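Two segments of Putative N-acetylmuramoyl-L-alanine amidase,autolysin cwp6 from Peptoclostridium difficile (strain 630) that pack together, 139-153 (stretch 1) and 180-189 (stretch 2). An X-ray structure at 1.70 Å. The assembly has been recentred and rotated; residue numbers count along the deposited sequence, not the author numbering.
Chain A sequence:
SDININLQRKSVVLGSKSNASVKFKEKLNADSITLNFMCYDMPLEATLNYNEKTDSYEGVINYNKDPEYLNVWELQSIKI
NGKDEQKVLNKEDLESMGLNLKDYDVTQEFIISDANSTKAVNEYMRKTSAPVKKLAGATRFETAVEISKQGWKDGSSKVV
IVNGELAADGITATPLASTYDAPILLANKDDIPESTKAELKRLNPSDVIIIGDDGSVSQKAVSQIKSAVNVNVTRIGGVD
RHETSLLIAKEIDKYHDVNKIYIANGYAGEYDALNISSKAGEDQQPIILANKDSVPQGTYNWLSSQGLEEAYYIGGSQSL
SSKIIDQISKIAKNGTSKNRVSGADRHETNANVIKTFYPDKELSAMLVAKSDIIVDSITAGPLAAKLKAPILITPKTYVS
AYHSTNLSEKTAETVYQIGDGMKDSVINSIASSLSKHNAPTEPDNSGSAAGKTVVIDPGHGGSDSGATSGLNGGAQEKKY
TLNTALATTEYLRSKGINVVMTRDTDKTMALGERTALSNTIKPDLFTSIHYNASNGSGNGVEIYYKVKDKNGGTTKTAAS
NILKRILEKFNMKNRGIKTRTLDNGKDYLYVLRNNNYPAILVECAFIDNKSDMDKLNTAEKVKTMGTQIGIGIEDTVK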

# COMPACT_ATOMS: atom_id res chain seq x y z
N THR A 139 5.05 -18.07 11.03
CA THR A 139 4.28 -18.27 9.82
C THR A 139 3.12 -17.27 9.78
O THR A 139 2.91 -16.50 10.73
CB THR A 139 3.71 -19.70 9.75
OG1 THR A 139 2.56 -19.79 10.59
CG2 THR A 139 4.73 -20.77 10.26
N ARG A 140 2.39 -17.31 8.69
CA ARG A 140 1.25 -16.46 8.49
C ARG A 140 0.24 -16.63 9.69
O ARG A 140 -0.40 -15.64 10.06
CB ARG A 140 0.56 -16.85 7.19
CG ARG A 140 0.11 -18.31 7.13
CD ARG A 140 -0.30 -18.74 5.66
NE ARG A 140 0.85 -18.53 4.77
CZ ARG A 140 0.81 -18.41 3.45
NH1 ARG A 140 -0.34 -18.53 2.80
NH2 ARG A 140 1.91 -18.12 2.77
N PHE A 141 0.11 -17.83 10.24
CA PHE A 141 -0.83 -18.06 11.37
C PHE A 141 -0.39 -17.25 12.59
O PHE A 141 -1.24 -16.62 13.19
CB PHE A 141 -0.87 -19.56 11.77
CG PHE A 141 -1.42 -20.39 10.66
CD1 PHE A 141 -2.78 -20.57 10.52
CD2 PHE A 141 -0.57 -20.94 9.69
CE1 PHE A 141 -3.31 -21.29 9.43
CE2 PHE A 141 -1.09 -21.66 8.61
CZ PHE A 141 -2.46 -21.83 8.49
N GLU A 142 0.94 -17.28 12.95
CA GLU A 142 1.38 -16.52 14.11
C GLU A 142 1.37 -15.05 13.81
O GLU A 142 1.17 -14.26 14.74
CB GLU A 142 2.80 -16.90 14.58
CG GLU A 142 2.90 -18.31 15.13
CD GLU A 142 3.02 -19.36 14.03
OE1 GLU A 142 3.36 -19.02 12.88
OE2 GLU A 142 2.75 -20.53 14.32
N THR A 143 1.61 -14.65 12.55
CA THR A 143 1.56 -13.23 12.24
C THR A 143 0.09 -12.72 12.45
O THR A 143 -0.07 -11.63 13.00
CB THR A 143 2.04 -12.96 10.80
OG1 THR A 143 3.44 -13.07 10.84
CG2 THR A 143 1.71 -11.52 10.30
N ALA A 144 -0.93 -13.50 12.02
CA ALA A 144 -2.32 -13.07 12.21
C ALA A 144 -2.60 -12.91 13.75
O ALA A 144 -3.31 -11.99 14.17
CB ALA A 144 -3.28 -14.06 11.61
N VAL A 145 -2.00 -13.76 14.56
CA VAL A 145 -2.20 -13.64 16.02
C VAL A 145 -1.57 -12.36 16.53
O VAL A 145 -2.15 -11.68 17.40
CB VAL A 145 -1.61 -14.89 16.72
CG1 VAL A 145 -1.57 -14.69 18.27
CG2 VAL A 145 -2.51 -16.13 16.39
N GLU A 146 -0.36 -11.96 16.03
CA GLU A 146 0.21 -10.74 16.57
C GLU A 146 -0.62 -9.53 16.18
O GLU A 146 -0.66 -8.56 16.92
CB GLU A 146 1.65 -10.54 16.11
CG GLU A 146 2.57 -11.65 16.65
CD GLU A 146 2.55 -11.67 18.21
OE1 GLU A 146 2.24 -12.73 18.80
OE2 GLU A 146 2.79 -10.62 18.81
N ILE A 147 -1.28 -9.59 15.02
CA ILE A 147 -2.13 -8.48 14.57
C ILE A 147 -3.37 -8.38 15.49
O ILE A 147 -3.80 -7.30 15.89
CB ILE A 147 -2.51 -8.73 13.09
CG1 ILE A 147 -1.27 -8.47 12.16
CG2 ILE A 147 -3.63 -7.73 12.68
CD1 ILE A 147 -1.52 -9.05 10.71
N SER A 148 -3.94 -9.52 15.77
CA SER A 148 -5.11 -9.66 16.64
C SER A 148 -4.80 -9.07 18.05
O SER A 148 -5.56 -8.27 18.60
CB SER A 148 -5.44 -11.18 16.72
OG SER A 148 -6.54 -11.31 17.63
N LYS A 149 -3.63 -9.40 18.61
CA LYS A 149 -3.23 -8.87 19.95
C LYS A 149 -3.02 -7.42 19.91
O LYS A 149 -3.25 -6.73 20.90
CB LYS A 149 -1.93 -9.54 20.39
CG LYS A 149 -2.22 -10.94 20.83
CD LYS A 149 -0.92 -11.70 21.16
CE LYS A 149 -1.33 -13.08 21.65
NZ LYS A 149 -0.16 -13.99 21.96
N GLN A 150 -2.58 -6.89 18.77
CA GLN A 150 -2.40 -5.45 18.68
C GLN A 150 -3.68 -4.68 18.66
O GLN A 150 -3.80 -3.67 19.38
CB GLN A 150 -1.60 -5.10 17.38
CG GLN A 150 -1.22 -3.62 17.27
CD GLN A 150 -0.23 -3.21 18.37
OE1 GLN A 150 0.50 -4.05 18.93
NE2 GLN A 150 -0.17 -1.89 18.64
N GLY A 151 -4.69 -5.08 17.85
CA GLY A 151 -5.87 -4.22 17.81
C GLY A 151 -7.02 -4.69 18.70
O GLY A 151 -8.02 -3.98 18.89
N TRP A 152 -6.87 -5.91 19.27
CA TRP A 152 -7.97 -6.53 20.08
C TRP A 152 -7.36 -7.13 21.34
O TRP A 152 -7.63 -8.28 21.73
CB TRP A 152 -8.68 -7.65 19.21
CG TRP A 152 -9.38 -7.03 18.05
CD1 TRP A 152 -10.69 -6.64 17.99
CD2 TRP A 152 -8.79 -6.67 16.77
NE1 TRP A 152 -10.97 -6.08 16.75
CE2 TRP A 152 -9.82 -6.09 15.98
CE3 TRP A 152 -7.51 -6.77 16.22
CZ2 TRP A 152 -9.59 -5.64 14.66
CZ3 TRP A 152 -7.27 -6.31 14.92
CH2 TRP A 152 -8.31 -5.76 14.15
N LYS A 153 -6.54 -6.33 22.03
CA LYS A 153 -5.88 -6.85 23.24
C LYS A 153 -6.94 -7.19 24.30
O LYS A 153 -6.80 -8.17 25.05
CB LYS A 153 -4.91 -5.78 23.79
CG LYS A 153 -4.18 -6.30 25.03
CD LYS A 153 -3.28 -7.44 24.63
CE LYS A 153 -2.57 -8.02 25.83
N TYR A 180 -17.64 -5.64 11.58
CA TYR A 180 -17.77 -6.29 12.88
C TYR A 180 -16.75 -5.75 13.92
O TYR A 180 -16.89 -6.02 15.11
CB TYR A 180 -17.39 -7.77 12.78
CG TYR A 180 -18.26 -8.67 11.92
CD1 TYR A 180 -19.63 -8.43 11.79
CD2 TYR A 180 -17.72 -9.77 11.29
CE1 TYR A 180 -20.43 -9.29 11.04
CE2 TYR A 180 -18.52 -10.64 10.54
CZ TYR A 180 -19.87 -10.39 10.43
OH TYR A 180 -20.59 -11.30 9.72
N ASP A 181 -15.71 -5.06 13.44
CA ASP A 181 -14.57 -4.60 14.28
C ASP A 181 -13.97 -5.89 14.88
O ASP A 181 -13.89 -6.09 16.08
CB ASP A 181 -15.01 -3.58 15.35
CG ASP A 181 -13.82 -2.97 16.12
OD1 ASP A 181 -12.64 -3.10 15.63
OD2 ASP A 181 -14.06 -2.37 17.19
N ALA A 182 -13.55 -6.79 13.98
CA ALA A 182 -13.02 -8.09 14.35
C ALA A 182 -11.74 -8.41 13.61
O ALA A 182 -11.54 -7.93 12.50
CB ALA A 182 -14.04 -9.15 13.93
N PRO A 183 -10.88 -9.21 14.21
CA PRO A 183 -9.67 -9.60 13.51
C PRO A 183 -9.97 -10.83 12.60
O PRO A 183 -11.00 -11.53 12.78
CB PRO A 183 -8.73 -10.04 14.64
CG PRO A 183 -9.69 -10.66 15.67
CD PRO A 183 -10.93 -9.71 15.61
N ILE A 184 -9.07 -11.09 11.67
CA ILE A 184 -9.18 -12.26 10.84
C ILE A 184 -8.06 -13.21 11.34
O ILE A 184 -6.88 -12.82 11.41
CB ILE A 184 -8.93 -11.91 9.37
CG1 ILE A 184 -10.14 -11.12 8.82
CG2 ILE A 184 -8.57 -13.23 8.60
CD1 ILE A 184 -9.94 -10.45 7.40
N LEU A 185 -8.43 -14.43 11.71
CA LEU A 185 -7.40 -15.41 12.08
C LEU A 185 -7.46 -16.52 10.98
O LEU A 185 -8.42 -16.59 10.23
CB LEU A 185 -7.64 -16.10 13.47
CG LEU A 185 -7.52 -15.11 14.64
CD1 LEU A 185 -7.85 -15.85 15.97
CD2 LEU A 185 -6.12 -14.42 14.68
N LEU A 186 -6.48 -17.39 10.97
CA LEU A 186 -6.40 -18.37 9.88
C LEU A 186 -6.56 -19.83 10.29
O LEU A 186 -6.06 -20.25 11.33
CB LEU A 186 -5.00 -18.20 9.23
CG LEU A 186 -4.71 -16.77 8.76
CD1 LEU A 186 -3.29 -16.68 8.23
CD2 LEU A 186 -5.73 -16.33 7.72
N ALA A 187 -7.21 -20.59 9.40
CA ALA A 187 -7.46 -22.01 9.58
C ALA A 187 -6.87 -22.80 8.37
O ALA A 187 -6.47 -22.21 7.37
CB ALA A 187 -8.94 -22.26 9.57
N ASN A 188 -6.81 -24.14 8.54
CA ASN A 188 -6.47 -25.06 7.47
C ASN A 188 -7.82 -25.61 7.08
O ASN A 188 -8.82 -25.35 7.76
CB ASN A 188 -5.53 -26.13 7.96
CG ASN A 188 -4.15 -25.57 8.12
OD1 ASN A 188 -3.66 -24.90 7.20
ND2 ASN A 188 -3.45 -25.77 9.21
N LYS A 189 -7.91 -26.39 6.00
CA LYS A 189 -9.23 -26.86 5.60
C LYS A 189 -9.89 -27.74 6.64
O LYS A 189 -11.12 -27.67 6.82
CB LYS A 189 -9.13 -27.69 4.28
CG LYS A 189 -10.49 -28.15 3.80
CD LYS A 189 -10.38 -29.15 2.65
CE LYS A 189 -11.77 -29.52 2.22
NZ LYS A 189 -11.75 -30.60 1.21
O HOH W 1 -4.09 -17.42 12.89
O HOH W 2 -5.60 -10.95 12.94
O HOH W 3 -11.11 -3.40 18.30

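Helix 140-151 lies nearly antiparallel to strand 184-187, at 158° between their directions. The axes approach to 7.4 Å, which is close for a helix on a strand. Small residues face the strand where the two come close. Ala 144 points toward the strand, and its CB sits 3.8 Å from Ile 184 O and 4.2 Å from Leu 186 CG. Ser 148, one turn later, also points toward the strand; its CB lies 3.9 Å from Leu 185 CD2 and its OG 3.8 Å from Pro 183 CG. Its hydroxyl is hydrogen-bonded elsewhere in the structure, so it can be buried here.

Leucines fill the space around these small residues. Leu 185 leaves the strand sideways, but its end turns back to the helix. CD2 of Leu 185 reaches 3.7 Å from Ala 144 O and 4.3 Å from Val 145 CG2. Leu 186 points toward the helix and packs against Arg 140, Phe 141 and Ala 144. Its CD1 is 3.6 Å from Arg 140 O, and its CB is 3.5 Å from Phe 141 CD1. The Phe 141 ring presents its edge to the strand backbone, with CD1 3.4 Å from Leu 186 O.

Trp 152, just past the helix, closes the other end. Pro 183 CD sits 3.7 Å from the centroid of the Trp 152 five-membered ring, almost on the ring normal, in a CH-pi contact. The flat indole suits the compact proline ring. At the indole edge, Trp 152 NE1 donates a 3.0 Å hydrogen bond to Asp 181 O. This is the only direct hydrogen bond between the stretches.

Waters bridge backbone groups. Water 1 donates to Phe 141 O and accepts from Leu 186 N. Water 2 donates to both Ala 144 O and Ile 184 O. In all, 571 Å² is buried, counting both sides.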